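Local structure of sepf-like protein (Archaeoglobus fulgidus, 3ZIE) at residues B[48-60]-B[68-80]. The protein probably serves in cell division as a homologue of SepF, which tethers the FtsZ ring to the membrane. The protein carries 1 engineered substitution. Sequence-based numbering, arbitrary orientation.
Sequences LRQLAEDVKGDIV and IMTPTGIKVDRNK. Engineered in segment 68-80: Met69 (natural residue Ile).
Asp58 and Thr70 hold each other through backbone and side-chain bonds. The backbone N of Asp58 donates to Thr70 OG1 at 3.0 Å and reaches Thr70 O only weakly; that hydroxyl in turn donates a hydrogen bond to Ile74 O, approaching from above the carbonyl plane. With chi1 at 56°, Thr70 OG1 sits between its own backbone N and carbonyl carbon, where it can serve both partners. Asp58 O takes Thr70 N at 3.0 Å, and a water donates both to this oxygen and to Thr70 O. The Asp58 carboxylate swings out to the strand 75-78: OD2 accepts Val76 N at 3.0 Å on its anti side in a nearly straight bond (170°), while OD1 receives a weak bond from Ile59 N. Farther along, Val60 and Ile68 exchange two backbone bonds. This is the antiparallel hairpin 58-62/66-70 of an alpha/beta fold, with helix 38-55 packed on one face of its sheet and 75-78 crossing the other; Lys75 to Asp77 continue into a parallel ladder with the second subunit. On the helix face lies Met69, an engineered residue present as selenomethionine: SE is 3.7 Å from Leu48 CD2, and the bend at chi3 (75°) turns CE toward Leu48 O and Leu51 CD2; Ile59 lies alongside its CG. On the other face the Val60 and Val76 side chains reach toward each other tip to tip, closest at Val60 CG2 to Val76 CB, 3.7 Å, and the Arg78 guanidinium turns an edge to Val60 CG1. After the last helical turn, Lys56 with positive phi forms a Schellman motif, in which Gly57 N donates to Ala52 O. There Thr72 OG1, within the type II turn Pro71-Ile74, donates to a lone pair of Val55 O at 2.6 Å, and a second water, donating to Lys56 O, is weakly bonded by Gly73 N.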
ATOM      1  N   LEU B  48      -7.379   0.668  15.176  1.00 12.26           N
ATOM      2  CA  LEU B  48      -6.847   1.330  13.982  1.00 10.97           C
ATOM      3  C   LEU B  48      -7.885   2.249  13.340  1.00 11.35           C
ATOM      4  O   LEU B  48      -7.536   3.313  12.823  1.00 10.11           O
ATOM      5  CB  LEU B  48      -6.364   0.312  12.950  1.00 12.03           C
ATOM      6  CG  LEU B  48      -5.172  -0.542  13.435  1.00 10.78           C
ATOM      7  CD1 LEU B  48      -4.821  -1.331  12.225  1.00 15.01           C
ATOM      8  CD2 LEU B  48      -4.041   0.359  13.877  1.00 15.45           C
ATOM      9  N   ARG B  49      -9.164   1.846  13.392  1.00 10.00           N
ATOM     10  CA  ARG B  49     -10.242   2.730  12.983  1.00 11.15           C
ATOM     11  C   ARG B  49     -10.380   3.987  13.862  1.00 11.17           C
ATOM     12  O   ARG B  49     -10.631   5.110  13.354  1.00 10.99           O
ATOM     13  CB  ARG B  49     -11.570   1.956  12.905  1.00 13.15           C
ATOM     14  CG  ARG B  49     -11.551   0.959  11.707  1.00 11.48           C
ATOM     15  CD  ARG B  49     -12.897   0.254  11.575  1.00 14.31           C
ATOM     16  NE  ARG B  49     -12.809  -0.991  10.816  1.00 14.88           N
ATOM     17  CZ  ARG B  49     -12.638  -1.070   9.494  1.00 18.00           C
ATOM     18  NH1 ARG B  49     -12.545   0.027   8.752  1.00 16.51           N
ATOM     19  NH2 ARG B  49     -12.578  -2.259   8.913  1.00 17.88           N
ATOM     20  N   GLN B  50     -10.239   3.821  15.159  1.00 10.63           N
ATOM     21  CA  GLN B  50     -10.242   4.977  16.066  1.00 11.94           C
ATOM     22  C   GLN B  50      -9.067   5.921  15.777  1.00 10.82           C
ATOM     23  O   GLN B  50      -9.233   7.142  15.782  1.00 10.84           O
ATOM     24  CB  GLN B  50     -10.204   4.523  17.530  1.00 13.36           C
ATOM     25  CG  GLN B  50     -10.445   5.707  18.514  1.00 19.01           C
ATOM     26  CD  GLN B  50     -11.771   6.445  18.258  1.00 23.79           C
ATOM     27  OE1 GLN B  50     -11.784   7.658  17.969  1.00 27.40           O
ATOM     28  NE2 GLN B  50     -12.874   5.716  18.309  1.00 23.30           N
ATOM     29  N   LEU B  51      -7.884   5.347  15.552  1.00 10.52           N
ATOM     30  CA  LEU B  51      -6.708   6.116  15.094  1.00 11.09           C
ATOM     31  C   LEU B  51      -6.995   6.948  13.847  1.00 10.87           C
ATOM     32  O   LEU B  51      -6.716   8.150  13.844  1.00  9.96           O
ATOM     33  CB  LEU B  51      -5.477   5.194  14.868  1.00 10.58           C
ATOM     34  CG  LEU B  51      -4.170   5.774  14.279  1.00 13.37           C
ATOM     35  CD1 LEU B  51      -3.544   6.816  15.244  1.00 14.88           C
ATOM     36  CD2 LEU B  51      -3.212   4.604  14.091  1.00 12.61           C
ATOM     37  N   ALA B  52      -7.519   6.330  12.796  1.00  9.97           N
ATOM     38  CA  ALA B  52      -7.897   7.072  11.598  1.00 10.98           C
ATOM     39  C   ALA B  52      -8.822   8.241  11.941  1.00 12.06           C
ATOM     40  O   ALA B  52      -8.635   9.343  11.413  1.00 11.88           O
ATOM     41  CB  ALA B  52      -8.538   6.195  10.531  1.00  9.46           C
ATOM     42  N   GLU B  53      -9.804   8.015  12.816  1.00 13.39           N
ATOM     43  CA  GLU B  53     -10.734   9.104  13.191  1.00 14.98           C
ATOM     44  C   GLU B  53     -10.018  10.199  13.961  1.00 13.21           C
ATOM     45  O   GLU B  53     -10.255  11.400  13.779  1.00 13.06           O
ATOM     46  CB  GLU B  53     -11.926   8.547  13.992  1.00 17.05           C
ATOM     47  CG  GLU B  53     -13.222   8.989  13.389  1.00 25.09           C
ATOM     48  CD  GLU B  53     -14.418   8.306  14.023  1.00 30.90           C
ATOM     49  OE1 GLU B  53     -14.579   8.451  15.252  1.00 33.66           O
ATOM     50  OE2 GLU B  53     -15.192   7.616  13.281  1.00 34.00           O
ATOM     51  N   ASP B  54      -9.133   9.781  14.842  1.00 13.20           N
ATOM     52  CA  ASP B  54      -8.380  10.717  15.665  1.00 12.89           C
ATOM     53  C   ASP B  54      -7.491  11.621  14.874  1.00 11.46           C
ATOM     54  O   ASP B  54      -7.266  12.737  15.314  1.00 13.47           O
ATOM     55  CB  ASP B  54      -7.501  10.016  16.701  1.00 12.95           C
ATOM     56  CG  ASP B  54      -8.325   9.361  17.802  1.00 16.11           C
ATOM     57  OD1 ASP B  54      -9.552   9.578  17.874  1.00 15.30           O
ATOM     58  OD2 ASP B  54      -7.738   8.601  18.557  1.00 16.41           O
ATOM     59  N   VAL B  55      -6.981  11.168  13.738  1.00  9.73           N
ATOM     60  CA  VAL B  55      -6.036  12.002  12.956  1.00  8.68           C
ATOM     61  C   VAL B  55      -6.682  12.576  11.678  1.00  8.59           C
ATOM     62  O   VAL B  55      -6.006  13.237  10.874  1.00  8.64           O
ATOM     63  CB  VAL B  55      -4.707  11.250  12.673  1.00  9.55           C
ATOM     64  CG1 VAL B  55      -4.079  10.715  13.960  1.00  7.96           C
ATOM     65  CG2 VAL B  55      -4.908  10.126  11.673  1.00  8.29           C
ATOM     66  N   LYS B  56      -7.990  12.343  11.486  1.00  8.29           N
ATOM     67  CA  LYS B  56      -8.663  12.627  10.210  1.00  9.22           C
ATOM     68  C   LYS B  56      -7.956  11.950   9.039  1.00 10.28           C
ATOM     69  O   LYS B  56      -7.824  12.538   7.938  1.00  9.83           O
ATOM     70  CB  LYS B  56      -8.846  14.134   9.941  1.00 10.28           C
ATOM     71  CG  LYS B  56      -9.571  14.816  11.117  1.00 14.46           C
ATOM     72  CD  LYS B  56      -9.842  16.297  10.833  1.00 17.23           C
ATOM     73  CE  LYS B  56     -10.657  16.926  11.982  1.00 19.77           C
ATOM     74  NZ  LYS B  56     -11.280  18.294  11.585  1.00 23.87           N
ATOM     75  N   GLY B  57      -7.560  10.694   9.259  1.00 10.55           N
ATOM     76  CA  GLY B  57      -6.814   9.943   8.256  1.00 10.90           C
ATOM     77  C   GLY B  57      -7.823   8.981   7.647  1.00 13.01           C
ATOM     78  O   GLY B  57      -9.030   9.120   7.892  1.00 12.89           O
ATOM     79  N   ASP B  58      -7.343   8.058   6.815  1.00 10.76           N
ATOM     80  CA  ASP B  58      -8.198   7.106   6.163  1.00 11.59           C
ATOM     81  C   ASP B  58      -7.737   5.680   6.541  1.00 11.66           C
ATOM     82  O   ASP B  58      -6.584   5.475   6.966  1.00  9.74           O
ATOM     83  CB  ASP B  58      -8.085   7.321   4.665  1.00 11.50           C
ATOM     84  CG  ASP B  58      -9.313   6.890   3.918  1.00 17.26           C
ATOM     85  OD1 ASP B  58     -10.224   6.263   4.532  1.00 15.58           O
ATOM     86  OD2 ASP B  58      -9.363   7.182   2.677  1.00 19.79           O
ATOM     87  N   ILE B  59      -8.625   4.701   6.409  1.00 10.26           N
ATOM     88  CA  ILE B  59      -8.205   3.307   6.596  1.00 11.48           C
ATOM     89  C   ILE B  59      -9.036   2.481   5.645  1.00 12.05           C
ATOM     90  O   ILE B  59     -10.265   2.594   5.689  1.00 12.21           O
ATOM     91  CB  ILE B  59      -8.392   2.841   8.057  1.00 11.95           C
ATOM     92  CG1 ILE B  59      -8.049   1.368   8.241  1.00 12.55           C
ATOM     93  CG2 ILE B  59      -9.875   3.086   8.575  1.00 11.93           C
ATOM     94  CD1 ILE B  59      -7.970   0.984   9.718  1.00 18.27           C
ATOM     95  N   VAL B  60      -8.398   1.695   4.778  1.00 10.53           N
ATOM     96  CA  VAL B  60      -9.113   1.001   3.705  1.00 11.76           C
ATOM     97  C   VAL B  60      -8.557  -0.447   3.626  1.00 11.85           C
ATOM     98  O   VAL B  60      -7.349  -0.629   3.645  1.00  9.58           O
ATOM     99  CB  VAL B  60      -8.858   1.778   2.390  1.00 12.53           C
ATOM    100  CG1 VAL B  60      -9.459   1.092   1.214  1.00 15.08           C
ATOM    101  CG2 VAL B  60      -9.500   3.218   2.480  1.00 14.09           C
ATOM    102  N   ILE B  68      -4.753  -0.449   4.556  1.00 11.90           N
ATOM    103  CA  ILE B  68      -3.900   0.708   4.286  1.00 10.09           C
ATOM    104  C   ILE B  68      -4.368   1.821   5.221  1.00 11.52           C
ATOM    105  O   ILE B  68      -5.568   2.132   5.280  1.00  9.42           O
ATOM    106  CB  ILE B  68      -4.019   1.201   2.840  1.00 10.51           C
ATOM    107  CG1 ILE B  68      -3.642   0.119   1.809  1.00 11.00           C
ATOM    108  CG2 ILE B  68      -3.133   2.437   2.646  1.00 10.97           C
ATOM    109  CD1 ILE B  68      -4.146   0.416   0.348  1.00 11.55           C
HETATM  110  N   MSE B  69      -3.431   2.412   5.948  1.00 10.46           N
HETATM  111  CA  MSE B  69      -3.753   3.501   6.865  1.00 12.61           C
HETATM  112  C   MSE B  69      -3.002   4.744   6.495  1.00 11.63           C
HETATM  113  O   MSE B  69      -1.768   4.699   6.330  1.00 11.19           O
HETATM  114  CB  MSE B  69      -3.351   3.055   8.278  1.00 12.09           C
HETATM  115  CG  MSE B  69      -4.211   1.816   8.694  1.00 17.01           C
HETATM  116 SE   MSE B  69      -3.659   1.726  10.488  1.00 31.11          SE
HETATM  117  CE  MSE B  69      -4.935   3.438  10.771  1.00  9.36           C
ATOM    118  N   THR B  70      -3.709   5.874   6.383  1.00 11.51           N
ATOM    119  CA  THR B  70      -3.019   7.118   5.981  1.00  9.92           C
ATOM    120  C   THR B  70      -3.097   8.176   7.086  1.00  9.78           C
ATOM    121  O   THR B  70      -4.065   8.148   7.892  1.00 10.32           O
ATOM    122  CB  THR B  70      -3.620   7.720   4.721  1.00 11.14           C
ATOM    123  OG1 THR B  70      -5.013   7.943   4.915  1.00 12.20           O
ATOM    124  CG2 THR B  70      -3.440   6.771   3.516  1.00 11.80           C
ATOM    125  N   PRO B  71      -2.125   9.114   7.110  1.00  8.76           N
ATOM    126  CA  PRO B  71      -2.151  10.162   8.095  1.00  8.39           C
ATOM    127  C   PRO B  71      -2.983  11.358   7.622  1.00  9.73           C
ATOM    128  O   PRO B  71      -3.542  11.338   6.508  1.00  8.78           O
ATOM    129  CB  PRO B  71      -0.668  10.580   8.168  1.00  8.71           C
ATOM    130  CG  PRO B  71      -0.243  10.480   6.677  1.00  7.27           C
ATOM    131  CD  PRO B  71      -0.867   9.156   6.302  1.00  7.43           C
ATOM    132  N   THR B  72      -3.038  12.408   8.445  1.00  8.99           N
ATOM    133  CA  THR B  72      -3.935  13.550   8.160  1.00  9.29           C
ATOM    134  C   THR B  72      -3.684  14.043   6.734  1.00 10.79           C
ATOM    135  O   THR B  72      -2.508  14.214   6.329  1.00  9.93           O
ATOM    136  CB  THR B  72      -3.623  14.705   9.134  1.00 10.22           C
ATOM    137  OG1 THR B  72      -3.597  14.192  10.470  1.00 10.35           O
ATOM    138  CG2 THR B  72      -4.679  15.881   9.038  1.00  8.39           C
ATOM    139  N   GLY B  73      -4.765  14.246   5.978  1.00 10.78           N
ATOM    140  CA  GLY B  73      -4.682  14.935   4.664  1.00 12.85           C
ATOM    141  C   GLY B  73      -4.195  14.028   3.533  1.00 15.21           C
ATOM    142  O   GLY B  73      -3.897  14.521   2.430  1.00 16.84           O
ATOM    143  N   ILE B  74      -4.030  12.734   3.804  1.00 12.41           N
ATOM    144  CA  ILE B  74      -3.735  11.760   2.717  1.00 12.96           C
ATOM    145  C   ILE B  74      -4.934  10.829   2.703  1.00 12.20           C
ATOM    146  O   ILE B  74      -5.383  10.370   3.757  1.00 11.91           O
ATOM    147  CB  ILE B  74      -2.353  11.023   2.857  1.00 10.94           C
ATOM    148  CG1 ILE B  74      -1.180  12.051   2.863  1.00 11.26           C
ATOM    149  CG2 ILE B  74      -2.200   9.917   1.749  1.00 11.02           C
ATOM    150  CD1 ILE B  74       0.269  11.497   3.174  1.00 10.18           C
ATOM    151  N   LYS B  75      -5.547  10.672   1.532  1.00 12.72           N
ATOM    152  CA  LYS B  75      -6.748   9.840   1.423  1.00 14.79           C
ATOM    153  C   LYS B  75      -6.448   8.700   0.481  1.00 14.33           C
ATOM    154  O   LYS B  75      -5.429   8.724  -0.219  1.00 12.43           O
ATOM    155  CB  LYS B  75      -7.959  10.621   0.884  1.00 17.25           C
ATOM    156  CG  LYS B  75      -8.539  11.704   1.874  1.00 22.41           C
ATOM    157  CD  LYS B  75      -9.257  11.013   3.100  1.00 26.18           C
ATOM    158  CE  LYS B  75      -9.820  11.988   4.154  1.00 27.00           C
ATOM    159  NZ  LYS B  75     -10.771  12.979   3.529  1.00 31.81           N
ATOM    160  N   VAL B  76      -7.276   7.668   0.530  1.00 14.76           N
ATOM    161  CA  VAL B  76      -7.226   6.599  -0.456  1.00 15.30           C
ATOM    162  C   VAL B  76      -8.271   6.896  -1.504  1.00 16.36           C
ATOM    163  O   VAL B  76      -9.443   7.082  -1.177  1.00 17.63           O
ATOM    164  CB  VAL B  76      -7.495   5.238   0.186  1.00 15.86           C
ATOM    165  CG1 VAL B  76      -7.441   4.105  -0.877  1.00 15.49           C
ATOM    166  CG2 VAL B  76      -6.478   4.961   1.294  1.00 14.31           C
ATOM    167  N   ASP B  77      -7.874   6.995  -2.765  1.00 15.80           N
ATOM    168  CA  ASP B  77      -8.858   7.080  -3.861  1.00 16.20           C
ATOM    169  C   ASP B  77      -9.401   5.658  -4.076  1.00 16.85           C
ATOM    170  O   ASP B  77      -8.664   4.754  -4.503  1.00 18.51           O
ATOM    171  CB  ASP B  77      -8.194   7.648  -5.104  1.00 16.19           C
ATOM    172  CG  ASP B  77      -9.094   7.651  -6.321  1.00 16.40           C
ATOM    173  OD1 ASP B  77     -10.312   7.359  -6.175  1.00 14.52           O
ATOM    174  OD2 ASP B  77      -8.555   7.924  -7.436  1.00 19.02           O
ATOM    175  N   ARG B  78     -10.679   5.451  -3.742  1.00 16.85           N
ATOM    176  CA  ARG B  78     -11.320   4.108  -3.832  1.00 16.90           C
ATOM    177  C   ARG B  78     -11.722   3.662  -5.240  1.00 16.81           C
ATOM    178  O   ARG B  78     -12.123   2.527  -5.435  1.00 17.12           O
ATOM    179  CB  ARG B  78     -12.568   4.069  -3.008  1.00 18.30           C
ATOM    180  CG  ARG B  78     -12.332   4.129  -1.472  1.00 20.66           C
ATOM    181  CD  ARG B  78     -13.728   4.212  -0.870  1.00 23.64           C
ATOM    182  NE  ARG B  78     -13.812   4.010   0.573  1.00 29.54           N
ATOM    183  CZ  ARG B  78     -13.129   3.117   1.257  1.00 28.09           C
ATOM    184  NH1 ARG B  78     -12.306   2.324   0.617  1.00 31.32           N
ATOM    185  NH2 ARG B  78     -13.295   3.015   2.573  1.00 31.24           N
ATOM    186  N   ASN B  79     -11.594   4.543  -6.222  1.00 15.39           N
ATOM    187  CA  ASN B  79     -11.803   4.122  -7.612  1.00 14.26           C
ATOM    188  C   ASN B  79     -10.500   3.486  -8.150  1.00 14.26           C
ATOM    189  O   ASN B  79      -9.535   4.198  -8.328  1.00 13.15           O
ATOM    190  CB  ASN B  79     -12.113   5.365  -8.452  1.00 15.49           C
ATOM    191  CG  ASN B  79     -12.293   5.043  -9.940  1.00 16.91           C
ATOM    192  OD1 ASN B  79     -12.964   4.087 -10.310  1.00 18.63           O
ATOM    193  ND2 ASN B  79     -11.654   5.840 -10.791  1.00 20.07           N
ATOM    194  N   LYS B  80     -10.467   2.181  -8.424  1.00 12.37           N
ATOM    195  CA  LYS B  80      -9.205   1.549  -8.845  1.00 13.34           C
ATOM    196  C   LYS B  80      -8.781   1.969 -10.238  1.00 12.60           C
ATOM    197  O   LYS B  80      -9.606   2.443 -11.027  1.00 13.08           O
ATOM    198  CB  LYS B  80      -9.331   0.029  -8.741  1.00 13.50           C
ATOM    199  CG  LYS B  80      -9.419  -0.350  -7.260  1.00 15.92           C
ATOM    200  CD  LYS B  80      -9.730  -1.773  -7.024  1.00 20.16           C
ATOM    201  CE  LYS B  80     -10.224  -1.865  -5.572  1.00 20.91           C
ATOM    202  NZ  LYS B  80      -9.904  -3.202  -5.218  1.00 26.84           N
TER
HETATM  203  O   HOH W   1      -7.694  14.987   6.668  1.00 13.63           O
HETATM  204  O   HOH W   2      -5.229   6.387   9.524  1.00 16.53           O